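Local coordinates for NTF2-like Protein (Anabaena variabilis ATCC 29413, PDB 3DMC) that is of unknown function but belongs to the SnoaL-like family of the NTF2 superfamily, whose cone-shaped fold often encloses a ligand-binding or catalytic pocket, at residues 9-18 with 111-120. Residues are numbered along the deposited sequence; the frame is centred on the assembly and turned at random. Where two conformers were deposited one is given.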
loop_
_atom_site.group_PDB
_atom_site.type_symbol
_atom_site.label_atom_id
_atom_site.label_comp_id
_atom_site.label_asym_id
_atom_site.label_seq_id
_atom_site.Cartn_x
_atom_site.Cartn_y
_atom_site.Cartn_z
ATOM N N ASN A 9 -18.266 9.965 -4.587
ATOM C CA ASN A 9 -17.453 11.126 -4.954
ATOM C C ASN A 9 -16.008 10.816 -4.651
ATOM O O ASN A 9 -15.088 11.266 -5.339
ATOM C CB ASN A 9 -17.857 12.337 -4.101
ATOM C CG ASN A 9 -17.012 13.558 -4.344
ATOM O OD1 ASN A 9 -17.134 14.218 -5.385
ATOM N ND2 ASN A 9 -16.188 13.920 -3.340
ATOM N N THR A 10 -15.822 10.026 -3.611
ATOM C CA THR A 10 -14.464 9.656 -3.199
ATOM C C THR A 10 -13.745 8.924 -4.347
ATOM O O THR A 10 -12.637 9.276 -4.734
ATOM C CB THR A 10 -14.473 8.874 -1.851
ATOM O OG1 THR A 10 -14.897 9.779 -0.796
ATOM C CG2 THR A 10 -13.107 8.280 -1.541
ATOM N N LEU A 11 -14.411 7.918 -4.883
ATOM C CA LEU A 11 -13.871 7.147 -6.001
ATOM C C LEU A 11 -13.699 8.021 -7.234
ATOM O O LEU A 11 -12.663 7.983 -7.905
ATOM C CB LEU A 11 -14.741 5.942 -6.351
ATOM C CG LEU A 11 -14.388 4.575 -5.781
ATOM C CD1 LEU A 11 -15.339 3.546 -6.358
ATOM C CD2 LEU A 11 -12.925 4.210 -6.125
ATOM N N LYS A 12 -14.726 8.825 -7.531
ATOM C CA LYS A 12 -14.698 9.673 -8.697
ATOM C C LYS A 12 -13.495 10.613 -8.674
ATOM O O LYS A 12 -12.686 10.673 -9.603
ATOM C CB LYS A 12 -15.996 10.475 -8.826
ATOM C CG LYS A 12 -16.065 11.246 -10.132
ATOM C CD LYS A 12 -17.489 11.699 -10.429
ATOM C CE LYS A 12 -17.537 12.637 -11.627
ATOM N NZ LYS A 12 -16.858 13.921 -11.310
ATOM N N VAL A 13 -13.379 11.334 -7.570
ATOM C CA VAL A 13 -12.317 12.334 -7.409
ATOM C C VAL A 13 -10.944 11.656 -7.415
ATOM O O VAL A 13 -10.022 12.112 -8.084
ATOM C CB VAL A 13 -12.522 13.193 -6.141
ATOM C CG1 VAL A 13 -11.289 14.057 -5.843
ATOM C CG2 VAL A 13 -13.748 14.046 -6.319
ATOM N N ALA A 14 -10.813 10.573 -6.669
ATOM C CA ALA A 14 -9.511 9.827 -6.624
ATOM C C ALA A 14 -9.108 9.370 -8.028
ATOM O O ALA A 14 -7.928 9.480 -8.433
ATOM C CB ALA A 14 -9.567 8.609 -5.655
ATOM N N HIS A 15 -10.079 8.840 -8.759
ATOM C CA HIS A 15 -9.774 8.349 -10.117
ATOM C C HIS A 15 -9.317 9.503 -10.985
ATOM O O HIS A 15 -8.438 9.341 -11.840
ATOM C CB HIS A 15 -10.938 7.610 -10.791
ATOM C CG HIS A 15 -11.029 6.143 -10.465
ATOM N ND1 HIS A 15 -10.178 5.201 -11.003
ATOM C CD2 HIS A 15 -11.887 5.462 -9.672
ATOM C CE1 HIS A 15 -10.503 4.005 -10.542
ATOM N NE2 HIS A 15 -11.542 4.136 -9.735
ATOM N N GLN A 16 -9.904 10.676 -10.793
ATOM C CA GLN A 16 -9.486 11.827 -11.601
ATOM C C GLN A 16 -8.068 12.184 -11.221
ATOM O O GLN A 16 -7.232 12.436 -12.068
ATOM C CB GLN A 16 -10.396 13.040 -11.426
ATOM C CG GLN A 16 -9.982 14.208 -12.313
ATOM C CD GLN A 16 -10.029 13.852 -13.803
ATOM O OE1 GLN A 16 -8.993 13.622 -14.449
ATOM N NE2 GLN A 16 -11.236 13.783 -14.342
ATOM N N GLY A 17 -7.798 12.201 -9.932
ATOM C CA GLY A 17 -6.428 12.420 -9.436
ATOM C C GLY A 17 -5.435 11.433 -10.008
ATOM O O GLY A 17 -4.303 11.814 -10.385
ATOM N N PHE A 18 -5.865 10.180 -10.118
ATOM C CA PHE A 18 -4.964 9.120 -10.587
ATOM C C PHE A 18 -4.673 9.313 -12.076
ATOM O O PHE A 18 -3.569 9.097 -12.542
ATOM C CB PHE A 18 -5.469 7.712 -10.309
ATOM C CG PHE A 18 -4.371 6.700 -10.294
ATOM C CD1 PHE A 18 -3.448 6.694 -9.250
ATOM C CD2 PHE A 18 -4.224 5.794 -11.323
ATOM C CE1 PHE A 18 -2.422 5.778 -9.227
ATOM C CE2 PHE A 18 -3.178 4.876 -11.315
ATOM C CZ PHE A 18 -2.277 4.876 -10.248
ATOM N N VAL A 111 -0.239 3.721 -3.933
ATOM C CA VAL A 111 -0.472 5.093 -3.501
ATOM C C VAL A 111 -1.900 5.234 -3.010
ATOM O O VAL A 111 -2.863 4.779 -3.633
ATOM C CB VAL A 111 -0.157 6.161 -4.574
ATOM C CG1 VAL A 111 1.305 6.016 -5.076
ATOM C CG2 VAL A 111 -1.179 6.137 -5.719
ATOM N N SER A 112 -1.985 5.903 -1.873
ATOM C CA SER A 112 -3.206 6.103 -1.133
ATOM C C SER A 112 -3.522 7.601 -1.116
ATOM O O SER A 112 -2.651 8.405 -0.819
ATOM C CB SER A 112 -3.008 5.572 0.297
ATOM O OG SER A 112 -4.183 5.683 1.063
ATOM N N PHE A 113 -4.732 7.947 -1.535
ATOM C CA PHE A 113 -5.205 9.349 -1.462
ATOM C C PHE A 113 -6.337 9.469 -0.431
ATOM O O PHE A 113 -7.214 8.587 -0.350
ATOM C CB PHE A 113 -5.846 9.820 -2.810
ATOM C CG PHE A 113 -4.952 9.747 -4.029
ATOM C CD1 PHE A 113 -3.595 9.794 -3.941
ATOM C CD2 PHE A 113 -5.521 9.745 -5.309
ATOM C CE1 PHE A 113 -2.786 9.754 -5.073
ATOM C CE2 PHE A 113 -4.729 9.715 -6.423
ATOM C CZ PHE A 113 -3.346 9.737 -6.311
ATOM N N ASP A 114 -6.389 10.599 0.276
ATOM C CA ASP A 114 -7.632 11.024 0.938
ATOM C C ASP A 114 -8.286 12.084 0.080
ATOM O O ASP A 114 -7.611 12.970 -0.460
ATOM C CB ASP A 114 -7.370 11.621 2.318
ATOM C CG ASP A 114 -7.123 10.582 3.365
ATOM O OD1 ASP A 114 -6.934 9.401 3.036
ATOM O OD2 ASP A 114 -7.161 10.943 4.556
ATOM N N VAL A 115 -9.602 12.004 0.013
ATOM C CA VAL A 115 -10.425 12.978 -0.721
ATOM C C VAL A 115 -11.224 13.862 0.210
ATOM O O VAL A 115 -11.824 13.412 1.201
ATOM C CB VAL A 115 -11.386 12.269 -1.689
ATOM C CG1 VAL A 115 -12.364 13.257 -2.352
ATOM C CG2 VAL A 115 -10.607 11.518 -2.765
ATOM N N ARG A 116 -11.210 15.135 -0.146
ATOM C CA ARG A 116 -12.026 16.165 0.503
ATOM C C ARG A 116 -12.722 17.026 -0.548
ATOM O O ARG A 116 -12.101 17.880 -1.201
ATOM C CB ARG A 116 -11.190 17.021 1.447
ATOM C CG ARG A 116 -12.042 17.956 2.322
ATOM C CD ARG A 116 -11.229 19.116 2.920
ATOM N NE ARG A 116 -10.200 18.600 3.804
ATOM C CZ ARG A 116 -8.969 19.088 3.903
ATOM N NH1 ARG A 116 -8.595 20.132 3.191
ATOM N NH2 ARG A 116 -8.113 18.507 4.722
ATOM N N GLY A 117 -14.012 16.784 -0.698
ATOM C CA GLY A 117 -14.802 17.493 -1.714
ATOM C C GLY A 117 -14.345 17.108 -3.098
ATOM O O GLY A 117 -14.292 15.931 -3.444
ATOM N N ASP A 118 -13.969 18.114 -3.861
ATOM C CA ASP A 118 -13.580 17.933 -5.257
ATOM C C ASP A 118 -12.072 17.878 -5.358
ATOM O O ASP A 118 -11.497 17.926 -6.438
ATOM C CB ASP A 118 -14.183 19.010 -6.170
ATOM C CG ASP A 118 -13.716 20.410 -5.840
ATOM O OD1 ASP A 118 -13.395 20.688 -4.655
ATOM O OD2 ASP A 118 -13.688 21.240 -6.768
ATOM N N LYS A 119 -11.448 17.726 -4.192
ATOM C CA LYS A 119 -9.978 17.671 -4.092
ATOM C C LYS A 119 -9.405 16.505 -3.269
ATOM O O LYS A 119 -10.116 15.774 -2.581
ATOM C CB LYS A 119 -9.439 18.999 -3.543
ATOM C CG LYS A 119 -9.610 20.145 -4.530
ATOM C CD LYS A 119 -9.285 21.492 -3.964
ATOM C CE LYS A 119 -9.618 22.584 -4.977
ATOM N NZ LYS A 119 -9.312 23.945 -4.453
ATOM N N ILE A 120 -8.081 16.431 -3.349
ATOM C CA ILE A 120 -7.238 15.450 -2.610
ATOM C C ILE A 120 -6.428 16.176 -1.551
ATOM O O ILE A 120 -5.723 17.165 -1.854
ATOM C CB ILE A 120 -6.293 14.691 -3.587
ATOM C CG1 ILE A 120 -7.134 13.844 -4.562
ATOM C CG2 ILE A 120 -5.217 13.861 -2.833
ATOM C CD1 ILE A 120 -6.376 13.394 -5.824
#
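Val-13 and Val-115 meet at the centre of this contact, CG1 to CG1 at 3.7 Å. The other methyl of Val-13, CG2, lies 3.5 Å from Gly-117 O. Val-115 CG2 rests on the helix backbone, 3.6 Å from Thr-10 O. One hydrogen bond joins the segments: Asn-9 ND2 donates to Gly-117 O at 2.8 Å, nearly straight at 164°. The acceptor lies close to the amide plane of Asn-9, but the donor sits above the carbonyl plane of Gly-117. CG of Asn-9 is anti to its own N (chi1 176°), which carries the amide to the turn. Replacing Asn-9 by alanine removes the amide and is likely to leave Gly-117 O without this donor, with the turn less firmly tied to the helix. Farther along, Gly-17 has no side chain, and Ile-120 CD1 fills that side, 3.7 Å from Gly-17 CA. The Phe-113 ring turns its edge to Ala-14 O, 3.8 Å from CE2. Phe-18 CD1 lies 4.2 Å from Phe-113 CZ, and the Phe-18 ring also stacks with Phe-92. A type II' turn, Arg-116 to Lys-119, links the two antiparallel strands. The N-terminal helix packed across this curved sheet is characteristic of the NTF2-like alpha+beta cone.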